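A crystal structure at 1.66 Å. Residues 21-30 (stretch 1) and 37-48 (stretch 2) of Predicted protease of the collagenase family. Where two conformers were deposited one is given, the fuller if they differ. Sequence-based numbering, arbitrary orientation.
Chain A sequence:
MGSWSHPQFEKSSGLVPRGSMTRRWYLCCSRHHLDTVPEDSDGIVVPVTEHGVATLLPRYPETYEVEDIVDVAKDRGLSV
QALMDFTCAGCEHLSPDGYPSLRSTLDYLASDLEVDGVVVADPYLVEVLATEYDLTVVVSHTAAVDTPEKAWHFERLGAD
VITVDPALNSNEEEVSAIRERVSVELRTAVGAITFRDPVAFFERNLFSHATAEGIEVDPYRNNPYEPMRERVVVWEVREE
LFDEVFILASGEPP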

# COMPACT_ATOMS: atom_id res chain seq x y z
N MET A 21 10.18 -21.71 -23.62
CA MET A 21 11.45 -21.39 -23.00
C MET A 21 11.19 -20.20 -22.09
O MET A 21 10.26 -19.44 -22.33
CB MET A 21 12.53 -21.05 -24.03
CG MET A 21 12.39 -21.76 -25.38
SD MET A 21 11.25 -20.93 -26.51
CE MET A 21 11.96 -21.31 -28.12
N THR A 22 11.98 -20.07 -21.02
CA THR A 22 11.83 -18.93 -20.11
C THR A 22 12.15 -17.63 -20.84
O THR A 22 13.19 -17.50 -21.48
CB THR A 22 12.76 -19.10 -18.90
OG1 THR A 22 12.40 -20.28 -18.18
CG2 THR A 22 12.64 -17.93 -17.97
N ARG A 23 11.25 -16.65 -20.73
CA ARG A 23 11.46 -15.37 -21.39
C ARG A 23 12.11 -14.40 -20.43
O ARG A 23 11.74 -14.32 -19.25
CB ARG A 23 10.13 -14.84 -21.92
CG ARG A 23 9.59 -15.73 -23.02
CD ARG A 23 8.28 -15.24 -23.58
NE ARG A 23 7.25 -15.14 -22.56
CZ ARG A 23 6.51 -16.15 -22.12
NH1 ARG A 23 6.66 -17.38 -22.61
NH2 ARG A 23 5.60 -15.92 -21.17
N ARG A 24 13.10 -13.66 -20.92
CA ARG A 24 13.98 -12.86 -20.06
C ARG A 24 13.86 -11.38 -20.39
O ARG A 24 14.09 -10.98 -21.54
CB ARG A 24 15.43 -13.32 -20.18
CG ARG A 24 15.62 -14.74 -19.66
CD ARG A 24 17.08 -15.13 -19.58
NE ARG A 24 17.87 -14.27 -18.70
CZ ARG A 24 18.02 -14.45 -17.39
NH1 ARG A 24 17.42 -15.46 -16.77
NH2 ARG A 24 18.79 -13.62 -16.69
N TRP A 25 13.53 -10.59 -19.38
CA TRP A 25 13.35 -9.16 -19.47
C TRP A 25 14.34 -8.46 -18.56
O TRP A 25 14.61 -8.93 -17.45
CB TRP A 25 11.93 -8.80 -19.05
CG TRP A 25 10.91 -9.31 -20.01
CD1 TRP A 25 10.38 -10.56 -20.07
CD2 TRP A 25 10.29 -8.56 -21.05
NE1 TRP A 25 9.47 -10.64 -21.09
CE2 TRP A 25 9.40 -9.42 -21.71
CE3 TRP A 25 10.41 -7.24 -21.49
CZ2 TRP A 25 8.62 -9.00 -22.78
CZ3 TRP A 25 9.64 -6.83 -22.55
CH2 TRP A 25 8.77 -7.70 -23.18
N TYR A 26 14.88 -7.34 -19.03
CA TYR A 26 15.85 -6.57 -18.27
C TYR A 26 15.37 -5.13 -18.09
O TYR A 26 14.91 -4.49 -19.03
CB TYR A 26 17.21 -6.57 -18.97
CG TYR A 26 17.88 -7.90 -18.86
CD1 TYR A 26 17.56 -8.93 -19.73
CD2 TYR A 26 18.80 -8.15 -17.86
CE1 TYR A 26 18.17 -10.17 -19.61
CE2 TYR A 26 19.39 -9.37 -17.73
CZ TYR A 26 19.08 -10.38 -18.61
OH TYR A 26 19.70 -11.59 -18.45
N LEU A 27 15.49 -4.64 -16.86
CA LEU A 27 15.27 -3.24 -16.58
C LEU A 27 16.29 -2.39 -17.32
O LEU A 27 17.47 -2.74 -17.39
CB LEU A 27 15.38 -3.00 -15.06
CG LEU A 27 15.19 -1.56 -14.61
CD1 LEU A 27 13.73 -1.13 -14.69
CD2 LEU A 27 15.73 -1.35 -13.21
N CYS A 28 15.83 -1.27 -17.88
CA CYS A 28 16.73 -0.34 -18.54
C CYS A 28 16.35 1.07 -18.12
O CYS A 28 15.26 1.54 -18.47
CB CYS A 28 16.68 -0.51 -20.06
SG CYS A 28 17.74 0.61 -20.91
N CYS A 29 17.26 1.75 -17.41
CA CYS A 29 17.00 3.06 -16.84
C CYS A 29 17.70 4.19 -17.56
O CYS A 29 17.50 5.36 -17.20
CB CYS A 29 17.42 3.12 -15.37
SG CYS A 29 16.47 2.04 -14.35
N SER A 30 18.51 3.88 -18.56
CA SER A 30 19.25 4.91 -19.28
C SER A 30 19.67 4.34 -20.62
O SER A 30 19.74 3.13 -20.81
CB SER A 30 20.49 5.38 -18.50
OG SER A 30 21.50 4.39 -18.51
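Stretch 2, residues 37-48: VPEDSDGIVVPV

Stretch 2 enters as a loop and becomes a strand, 43-47, that runs parallel to strand 23-27; their directions differ by 32° (signed crossing angle -32°) and the axes approach to 4.4 Å. Val 37 meets Tyr 26 first, CG2 lying 4.1 Å from Tyr 26 CB. Pro 38 lies over one face of the Tyr 26 ring, its CD 3.7 Å from the ring centroid, and opens a type I turn through the exposed residues Glu 39 and Asp 40, neither of which makes contact with stretch 1. Ser 41 closes the turn: its N and OG both bond Pro 38 O (3.1 and 2.9 Å), and OG comes within 3.0 Å of Tyr 26 CE1. Asp 42 grips Arg 24 twice, OD2 accepting from Arg 24 N at 2.8 Å and its own N donating to Arg 24 O at 2.9 Å. Gly 43, extended, pairs with Trp 25; its CA packs 3.9 Å from the centroid of the six-membered indole ring, where a CB would collide with CZ3. Gly 43 O accepts from Tyr 26 N (3.1 Å). Ile 44 pairs with Tyr 26 and sends CD1 to 4.2 Å from Cys 28 CB. Val 45 continues the ladder, N to Tyr 26 O and O to Cys 28 N, both 2.9 Å. Beyond Val 46, Pro 47 CG rests 4.2 Å from Leu 27 CD1.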

# COMPACT_ATOMS: atom_id res chain seq x y z
N VAL A 37 22.46 -4.89 -21.70
CA VAL A 37 21.45 -5.94 -21.80
C VAL A 37 22.00 -7.06 -22.67
O VAL A 37 22.50 -6.80 -23.77
CB VAL A 37 20.17 -5.37 -22.39
CG1 VAL A 37 19.15 -6.50 -22.67
CG2 VAL A 37 19.59 -4.33 -21.46
N PRO A 38 21.91 -8.32 -22.23
CA PRO A 38 22.42 -9.41 -23.06
C PRO A 38 21.76 -9.45 -24.43
O PRO A 38 20.57 -9.15 -24.58
CB PRO A 38 22.08 -10.66 -22.24
CG PRO A 38 22.04 -10.16 -20.83
CD PRO A 38 21.42 -8.80 -20.93
N GLU A 39 22.56 -9.84 -25.43
CA GLU A 39 22.08 -9.82 -26.82
C GLU A 39 20.86 -10.70 -27.03
O GLU A 39 20.00 -10.37 -27.85
CB GLU A 39 23.20 -10.24 -27.77
CG GLU A 39 24.22 -9.15 -28.06
CD GLU A 39 25.20 -9.53 -29.16
OE1 GLU A 39 24.76 -9.84 -30.29
OE2 GLU A 39 26.42 -9.52 -28.90
N ASP A 40 20.76 -11.82 -26.31
CA ASP A 40 19.68 -12.77 -26.54
C ASP A 40 18.44 -12.49 -25.70
O ASP A 40 17.53 -13.32 -25.65
CB ASP A 40 20.15 -14.21 -26.28
CG ASP A 40 20.76 -14.38 -24.89
OD1 ASP A 40 20.54 -13.50 -24.03
OD2 ASP A 40 21.46 -15.40 -24.67
N SER A 41 18.37 -11.33 -25.06
CA SER A 41 17.24 -11.04 -24.20
C SER A 41 15.96 -10.90 -25.02
O SER A 41 15.98 -10.59 -26.22
CB SER A 41 17.49 -9.77 -23.41
OG SER A 41 18.64 -9.94 -22.59
N ASP A 42 14.83 -11.16 -24.36
CA ASP A 42 13.57 -11.04 -25.06
C ASP A 42 13.09 -9.59 -25.09
O ASP A 42 12.53 -9.14 -26.10
CB ASP A 42 12.54 -11.96 -24.42
CG ASP A 42 12.87 -13.42 -24.65
OD1 ASP A 42 12.68 -13.90 -25.78
OD2 ASP A 42 13.35 -14.09 -23.71
N GLY A 43 13.35 -8.84 -24.03
CA GLY A 43 12.83 -7.49 -23.99
C GLY A 43 13.44 -6.68 -22.86
O GLY A 43 14.18 -7.20 -22.02
N ILE A 44 13.12 -5.40 -22.88
CA ILE A 44 13.51 -4.49 -21.81
C ILE A 44 12.26 -3.87 -21.20
O ILE A 44 11.20 -3.76 -21.84
CB ILE A 44 14.49 -3.40 -22.29
CG1 ILE A 44 13.88 -2.61 -23.45
CG2 ILE A 44 15.82 -4.04 -22.69
CD1 ILE A 44 14.30 -1.18 -23.51
N VAL A 45 12.40 -3.47 -19.94
CA VAL A 45 11.37 -2.78 -19.16
C VAL A 45 11.93 -1.41 -18.83
O VAL A 45 12.99 -1.31 -18.21
CB VAL A 45 11.03 -3.56 -17.87
CG1 VAL A 45 10.03 -2.80 -17.01
CG2 VAL A 45 10.50 -4.91 -18.23
N VAL A 46 11.25 -0.36 -19.27
CA VAL A 46 11.75 1.00 -19.16
C VAL A 46 10.78 1.82 -18.31
O VAL A 46 9.58 1.87 -18.61
CB VAL A 46 11.98 1.64 -20.54
CG1 VAL A 46 10.73 1.67 -21.36
CG2 VAL A 46 12.55 3.03 -20.41
N PRO A 47 11.25 2.46 -17.24
CA PRO A 47 10.36 3.29 -16.41
C PRO A 47 9.88 4.50 -17.19
O PRO A 47 10.70 5.24 -17.76
CB PRO A 47 11.26 3.73 -15.24
CG PRO A 47 12.41 2.86 -15.29
CD PRO A 47 12.62 2.46 -16.71
N VAL A 48 8.57 4.73 -17.17
CA VAL A 48 8.03 5.95 -17.75
C VAL A 48 7.76 6.89 -16.58
O VAL A 48 6.63 7.06 -16.11
CB VAL A 48 6.80 5.70 -18.65
CG1 VAL A 48 7.27 5.05 -19.96
CG2 VAL A 48 5.75 4.84 -17.97